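Local structure of SAM dependent methyltransferase (Aquifex aeolicus, 3DH0) at residues 114-118 with 156-160; 133-138 with 189-193. The protein binds S-adenosylmethionine and probably acts as a methyltransferase that uses it as methyl donor. Residues are numbered along the deposited sequence.

The two interactions sit at opposite ends of the strands in a Rossmann-like methyltransferase sheet. Interaction 1 joins the loops that follow strands 107-113 and 137-144, on the side where S-adenosylmethionine binds. Its segment 114-118 touches the cofactor through Phe114, Thr115 and Glu118. Interaction 2 pairs the first residues of strand 137-144 with the end of strand 185-191, away from the cofactor site. The two centres are 21 Å apart, and their nearest atoms are about 10 Å apart, so they do not touch. Along the chain the segments alternate: 114-118, 133-138, 156-160, 189-193. Strand 137-144 runs from the corner at 135-136 in interaction 2 toward the loop that holds 156-160.

Interaction 1: 114-118 with 156-160; sequences FTFHE and EEVYS. With SAM (S-adenosylmethionine), chain C.
His117 and Tyr159 carry this contact between two loops, with Phe116 beside them. Residues 116-118 form a short 3-10 turn, closed by Glu118 N to Thr115 O at 2.9 Å. Segment 156-160 leaves a 3-10 turn at Glu157 and runs extended from Val158 to Ser160. The CA atoms of His117 and Val158 are 5.5 Å apart. His117 takes a p rotamer. His117 CD2 is 3.2 Å from Glu157 O, and His117 CG is 4.2 Å from Val158 CG2. His117 ND1 is hydrogen-bonded to Asp143. Tyr159 (m rotamer) points toward the 3-10 turn. Tyr159 CE1 lies 3.4 Å from His117 CA and 3.6 Å from Phe116 CD2. The Phe116 (t rotamer) and Tyr159 rings meet obliquely, with centroids 5.5 Å apart and planes at 53°. The contact is mainly van der Waals packing of Phe116, His117 and Tyr159, beside the cofactor. Phe114 O lies 3.0 Å from SAM CE, the methyl carbon, and Thr115 OG1 makes a weak 3.4 Å hydrogen bond to SAM O4'. Ser160 is the N-cap of helix 161-170. Phe116 and Tyr159 both pack on Val164 and Ile167 of that helix. Phe116 also touches Leu126 of helix 122-132 and Ile141 of strand 137-144.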
loop_
_atom_site.group_PDB
_atom_site.type_symbol
_atom_site.label_atom_id
_atom_site.label_comp_id
_atom_site.label_asym_id
_atom_site.label_seq_id
_atom_site.Cartn_x
_atom_site.Cartn_y
_atom_site.Cartn_z
ATOM N N PHE A 114 -1.887 1.218 5.200
ATOM C CA PHE A 114 -1.589 0.961 6.607
ATOM C C PHE A 114 -0.219 0.341 6.852
ATOM O O PHE A 114 -0.021 -0.361 7.844
ATOM C CB PHE A 114 -2.655 0.050 7.226
ATOM C CG PHE A 114 -4.049 0.584 7.106
ATOM C CD1 PHE A 114 -4.938 0.039 6.179
ATOM C CD2 PHE A 114 -4.472 1.638 7.914
ATOM C CE1 PHE A 114 -6.220 0.530 6.057
ATOM C CE2 PHE A 114 -5.754 2.139 7.803
ATOM C CZ PHE A 114 -6.639 1.585 6.872
ATOM N N THR A 115 0.733 0.606 5.973
ATOM C CA THR A 115 2.041 0.025 6.159
ATOM C C THR A 115 3.169 1.044 6.352
ATOM O O THR A 115 4.240 0.696 6.846
ATOM C CB THR A 115 2.356 -0.977 4.982
ATOM O OG1 THR A 115 3.765 -1.256 4.911
ATOM C CG2 THR A 115 1.886 -0.411 3.671
ATOM N N PHE A 116 2.931 2.302 6.003
ATOM C CA PHE A 116 3.972 3.314 6.140
ATOM C C PHE A 116 4.543 3.441 7.553
ATOM O O PHE A 116 5.759 3.469 7.735
ATOM C CB PHE A 116 3.452 4.668 5.696
ATOM C CG PHE A 116 4.528 5.696 5.511
ATOM C CD1 PHE A 116 5.339 5.678 4.378
ATOM C CD2 PHE A 116 4.736 6.678 6.469
ATOM C CE1 PHE A 116 6.344 6.627 4.203
ATOM C CE2 PHE A 116 5.733 7.630 6.310
ATOM C CZ PHE A 116 6.543 7.607 5.172
ATOM N N HIS A 117 3.674 3.527 8.553
ATOM C CA HIS A 117 4.126 3.655 9.938
ATOM C C HIS A 117 4.871 2.410 10.442
ATOM O O HIS A 117 5.376 2.403 11.561
ATOM C CB HIS A 117 2.936 3.918 10.866
ATOM C CG HIS A 117 2.019 2.747 10.997
ATOM N ND1 HIS A 117 1.153 2.364 9.995
ATOM C CD2 HIS A 117 1.902 1.811 11.974
ATOM C CE1 HIS A 117 0.547 1.243 10.344
ATOM N NE2 HIS A 117 0.987 0.886 11.540
ATOM N N GLU A 118 4.929 1.358 9.630
ATOM C CA GLU A 118 5.613 0.124 10.018
ATOM C C GLU A 118 7.040 0.012 9.459
ATOM O O GLU A 118 7.778 -0.918 9.790
ATOM C CB GLU A 118 4.809 -1.093 9.556
ATOM C CG GLU A 118 3.870 -1.635 10.588
ATOM C CD GLU A 118 3.327 -2.994 10.211
ATOM O OE1 GLU A 118 4.124 -3.870 9.836
ATOM O OE2 GLU A 118 2.099 -3.190 10.301
ATOM N N GLU A 156 0.255 6.537 19.423
ATOM C CA GLU A 156 1.719 6.640 19.451
ATOM C C GLU A 156 2.325 5.613 18.505
ATOM O O GLU A 156 3.532 5.622 18.231
ATOM C CB GLU A 156 2.298 6.414 20.856
ATOM C CG GLU A 156 1.319 6.518 22.003
ATOM C CD GLU A 156 0.414 5.301 22.107
ATOM O OE1 GLU A 156 0.896 4.159 21.898
ATOM O OE2 GLU A 156 -0.783 5.501 22.413
ATOM N N GLU A 157 1.475 4.725 18.009
ATOM C CA GLU A 157 1.924 3.690 17.100
ATOM C C GLU A 157 1.805 4.113 15.631
ATOM O O GLU A 157 2.228 3.390 14.735
ATOM C CB GLU A 157 1.116 2.413 17.344
ATOM C CG GLU A 157 1.426 1.699 18.655
ATOM C CD GLU A 157 1.761 0.217 18.433
ATOM O OE1 GLU A 157 1.014 -0.448 17.665
ATOM O OE2 GLU A 157 2.755 -0.287 19.028
ATOM N N VAL A 158 1.258 5.292 15.381
ATOM C CA VAL A 158 1.076 5.743 14.013
ATOM C C VAL A 158 1.585 7.162 13.811
ATOM O O VAL A 158 1.861 7.871 14.779
ATOM C CB VAL A 158 -0.427 5.705 13.627
ATOM C CG1 VAL A 158 -1.191 6.813 14.357
ATOM C CG2 VAL A 158 -0.587 5.859 12.130
ATOM N N TYR A 159 1.718 7.559 12.544
ATOM C CA TYR A 159 2.139 8.909 12.178
ATOM C C TYR A 159 0.857 9.688 11.934
ATOM O O TYR A 159 -0.220 9.109 11.781
ATOM C CB TYR A 159 2.898 8.933 10.848
ATOM C CG TYR A 159 4.270 8.305 10.803
ATOM C CD1 TYR A 159 4.509 7.185 10.013
ATOM C CD2 TYR A 159 5.341 8.865 11.486
ATOM C CE1 TYR A 159 5.779 6.642 9.900
ATOM C CE2 TYR A 159 6.617 8.328 11.382
ATOM C CZ TYR A 159 6.829 7.219 10.586
ATOM O OH TYR A 159 8.086 6.689 10.471
ATOM N N SER A 160 0.975 11.003 11.871
ATOM C CA SER A 160 -0.172 11.839 11.578
ATOM C C SER A 160 0.084 12.326 10.152
ATOM O O SER A 160 1.240 12.402 9.722
ATOM C CB SER A 160 -0.222 13.045 12.513
ATOM O OG SER A 160 0.769 13.996 12.154
HETATM N N SAM C . -2.215 -3.542 3.843
HETATM C CA SAM C . -2.757 -4.815 4.410
HETATM C C SAM C . -4.260 -4.862 4.262
HETATM O O SAM C . -4.831 -3.907 3.734
HETATM O OXT SAM C . -4.823 -5.914 4.708
HETATM C CB SAM C . -2.384 -4.922 5.885
HETATM C CG SAM C . -0.968 -4.546 6.054
HETATM S SD SAM C . -0.199 -4.558 7.697
HETATM C CE SAM C . -0.981 -3.161 8.505
HETATM C "C5'" SAM C . 1.400 -4.035 7.293
HETATM C "C4'" SAM C . 2.277 -5.062 6.609
HETATM O "O4'" SAM C . 3.485 -4.366 6.323
HETATM C "C3'" SAM C . 2.756 -6.181 7.554
HETATM O "O3'" SAM C . 2.099 -7.387 7.068
HETATM C "C2'" SAM C . 4.249 -6.316 7.328
HETATM O "O2'" SAM C . 4.809 -7.604 7.184
HETATM C "C1'" SAM C . 4.469 -5.302 6.163
HETATM N N9 SAM C . 5.716 -4.561 6.148
HETATM C C8 SAM C . 6.386 -3.912 7.166
HETATM N N7 SAM C . 7.476 -3.333 6.773
HETATM C C5 SAM C . 7.543 -3.612 5.408
HETATM C C6 SAM C . 8.481 -3.261 4.395
HETATM N N6 SAM C . 9.578 -2.520 4.664
HETATM N N1 SAM C . 8.248 -3.703 3.099
HETATM C C2 SAM C . 7.136 -4.444 2.874
HETATM N N3 SAM C . 6.200 -4.821 3.751
HETATM C C4 SAM C . 6.462 -4.368 5.008
#

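Interaction 2: 133-138 with 189-193; sequences AKPFAY and YAMIV
Ala133 is the first residue to leave helix 122-132. Ala133 CB points toward segment 189-193 and lies 3.5 Å from Ile192 CD1. Lys134 is extended and points away; Lys134 O is 4.1 Å from Ile192 CG2. The chain then turns a corner at Pro135 and Phe136, whose CB atoms also point away. Pro135 O and Phe136 O come within 3.2 and 2.8 Å of Ile192 O, but these are acceptor pairs and do not bond. Ala137, with a positive phi of 45°, follows the corner. Ile192 N donates a hydrogen bond to Ala137 O (2.9 Å), and Ala137 CB is 4.2 Å from Ile192 CB. Tyr138 and Met191 form an antiparallel non-hydrogen-bonded pair, CA-CA 4.5 Å, with side chains on the same face. Met191 CE lies over one face of the Tyr138 ring (m rotamer), 4.0 Å from Tyr138 CE2. Tyr138 CA also makes a CA-H...O contact to Ala190 O at 3.5 Å. Strand 185-191 is inserted antiparallel between 137-144 and 174-181, the 3-2-1-4-5-7-6 order of class I methyltransferases. Tyr138 bonds through its backbone to Asp108 and Ile110 of strand 107-113, and Tyr189 bonds likewise to Gly176 and Arg177 of strand 174-181.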
loop_
_atom_site.group_PDB
_atom_site.type_symbol
_atom_site.label_atom_id
_atom_site.label_comp_id
_atom_site.label_asym_id
_atom_site.label_seq_id
_atom_site.Cartn_x
_atom_site.Cartn_y
_atom_site.Cartn_z
ATOM N N ALA A 133 10.022 2.676 -9.278
ATOM C CA ALA A 133 8.992 3.556 -9.811
ATOM C C ALA A 133 9.414 4.195 -11.129
ATOM O O ALA A 133 10.550 4.639 -11.263
ATOM C CB ALA A 133 8.682 4.643 -8.796
ATOM N N LYS A 134 8.494 4.252 -12.090
ATOM C CA LYS A 134 8.770 4.864 -13.387
ATOM C C LYS A 134 8.940 6.375 -13.229
ATOM O O LYS A 134 8.549 6.954 -12.220
ATOM C CB LYS A 134 7.639 4.574 -14.374
ATOM C CG LYS A 134 7.435 3.103 -14.623
ATOM C CD LYS A 134 6.579 2.801 -15.834
ATOM C CE LYS A 134 6.537 1.296 -16.040
ATOM N NZ LYS A 134 5.707 0.848 -17.183
ATOM N N PRO A 135 9.530 7.043 -14.231
ATOM C CA PRO A 135 9.714 8.494 -14.113
ATOM C C PRO A 135 8.428 9.238 -13.755
ATOM O O PRO A 135 8.472 10.294 -13.119
ATOM C CB PRO A 135 10.257 8.874 -15.486
ATOM C CG PRO A 135 11.080 7.682 -15.842
ATOM C CD PRO A 135 10.145 6.541 -15.472
ATOM N N PHE A 136 7.290 8.682 -14.165
ATOM C CA PHE A 136 5.979 9.275 -13.882
ATOM C C PHE A 136 5.556 8.903 -12.458
ATOM O O PHE A 136 5.778 9.672 -11.515
ATOM C CB PHE A 136 4.939 8.749 -14.881
ATOM C CG PHE A 136 5.160 9.217 -16.313
ATOM C CD1 PHE A 136 6.280 8.790 -17.049
ATOM C CD2 PHE A 136 4.251 10.098 -16.919
ATOM C CE1 PHE A 136 6.499 9.243 -18.373
ATOM C CE2 PHE A 136 4.455 10.553 -18.230
ATOM C CZ PHE A 136 5.591 10.122 -18.964
ATOM N N ALA A 137 4.935 7.727 -12.333
ATOM C CA ALA A 137 4.476 7.128 -11.070
ATOM C C ALA A 137 3.740 7.947 -10.022
ATOM O O ALA A 137 4.182 9.030 -9.625
ATOM C CB ALA A 137 5.645 6.402 -10.391
ATOM N N TYR A 138 2.623 7.377 -9.558
ATOM C CA TYR A 138 1.788 7.982 -8.511
ATOM C C TYR A 138 1.957 7.176 -7.221
ATOM O O TYR A 138 2.068 5.955 -7.256
ATOM C CB TYR A 138 0.297 7.948 -8.871
ATOM C CG TYR A 138 -0.088 8.421 -10.256
ATOM C CD1 TYR A 138 0.178 7.635 -11.381
ATOM C CD2 TYR A 138 -0.806 9.611 -10.434
ATOM C CE1 TYR A 138 -0.267 8.011 -12.645
ATOM C CE2 TYR A 138 -1.260 10.001 -11.699
ATOM C CZ TYR A 138 -0.991 9.191 -12.800
ATOM O OH TYR A 138 -1.488 9.525 -14.048
ATOM N N TYR A 189 -1.877 11.921 -1.671
ATOM C CA TYR A 189 -1.666 11.813 -3.100
ATOM C C TYR A 189 -0.291 12.377 -3.378
ATOM O O TYR A 189 -0.024 13.541 -3.088
ATOM C CB TYR A 189 -2.734 12.656 -3.789
ATOM C CG TYR A 189 -2.937 12.455 -5.270
ATOM C CD1 TYR A 189 -2.180 13.163 -6.215
ATOM C CD2 TYR A 189 -3.970 11.646 -5.727
ATOM C CE1 TYR A 189 -2.475 13.072 -7.581
ATOM C CE2 TYR A 189 -4.266 11.550 -7.077
ATOM C CZ TYR A 189 -3.528 12.261 -7.999
ATOM O OH TYR A 189 -3.883 12.161 -9.335
ATOM N N ALA A 190 0.591 11.558 -3.933
ATOM C CA ALA A 190 1.932 12.025 -4.230
ATOM C C ALA A 190 2.416 11.480 -5.552
ATOM O O ALA A 190 2.052 10.375 -5.958
ATOM C CB ALA A 190 2.877 11.620 -3.122
ATOM N N MET A 191 3.236 12.269 -6.233
ATOM C CA MET A 191 3.789 11.868 -7.520
ATOM C C MET A 191 5.311 11.815 -7.423
ATOM O O MET A 191 5.952 12.711 -6.862
ATOM C CB MET A 191 3.342 12.844 -8.621
ATOM C CG MET A 191 3.792 12.457 -10.015
ATOM S SD MET A 191 3.089 13.511 -11.321
ATOM C CE MET A 191 1.891 12.371 -12.047
ATOM N N ILE A 192 5.885 10.748 -7.961
ATOM C CA ILE A 192 7.323 10.588 -7.932
ATOM C C ILE A 192 8.024 11.367 -9.035
ATOM O O ILE A 192 7.650 11.294 -10.216
ATOM C CB ILE A 192 7.687 9.111 -7.986
ATOM C CG1 ILE A 192 7.596 8.557 -6.561
ATOM C CG2 ILE A 192 9.058 8.908 -8.639
ATOM C CD1 ILE A 192 8.064 7.139 -6.406
ATOM N N VAL A 193 9.041 12.120 -8.614
ATOM C CA VAL A 193 9.826 12.972 -9.497
ATOM C C VAL A 193 11.023 12.242 -10.102
ATOM O O VAL A 193 10.963 11.937 -11.313
ATOM C CB VAL A 193 10.348 14.224 -8.728
ATOM C CG1 VAL A 193 10.971 15.227 -9.713
ATOM C CG2 VAL A 193 9.210 14.872 -7.928
#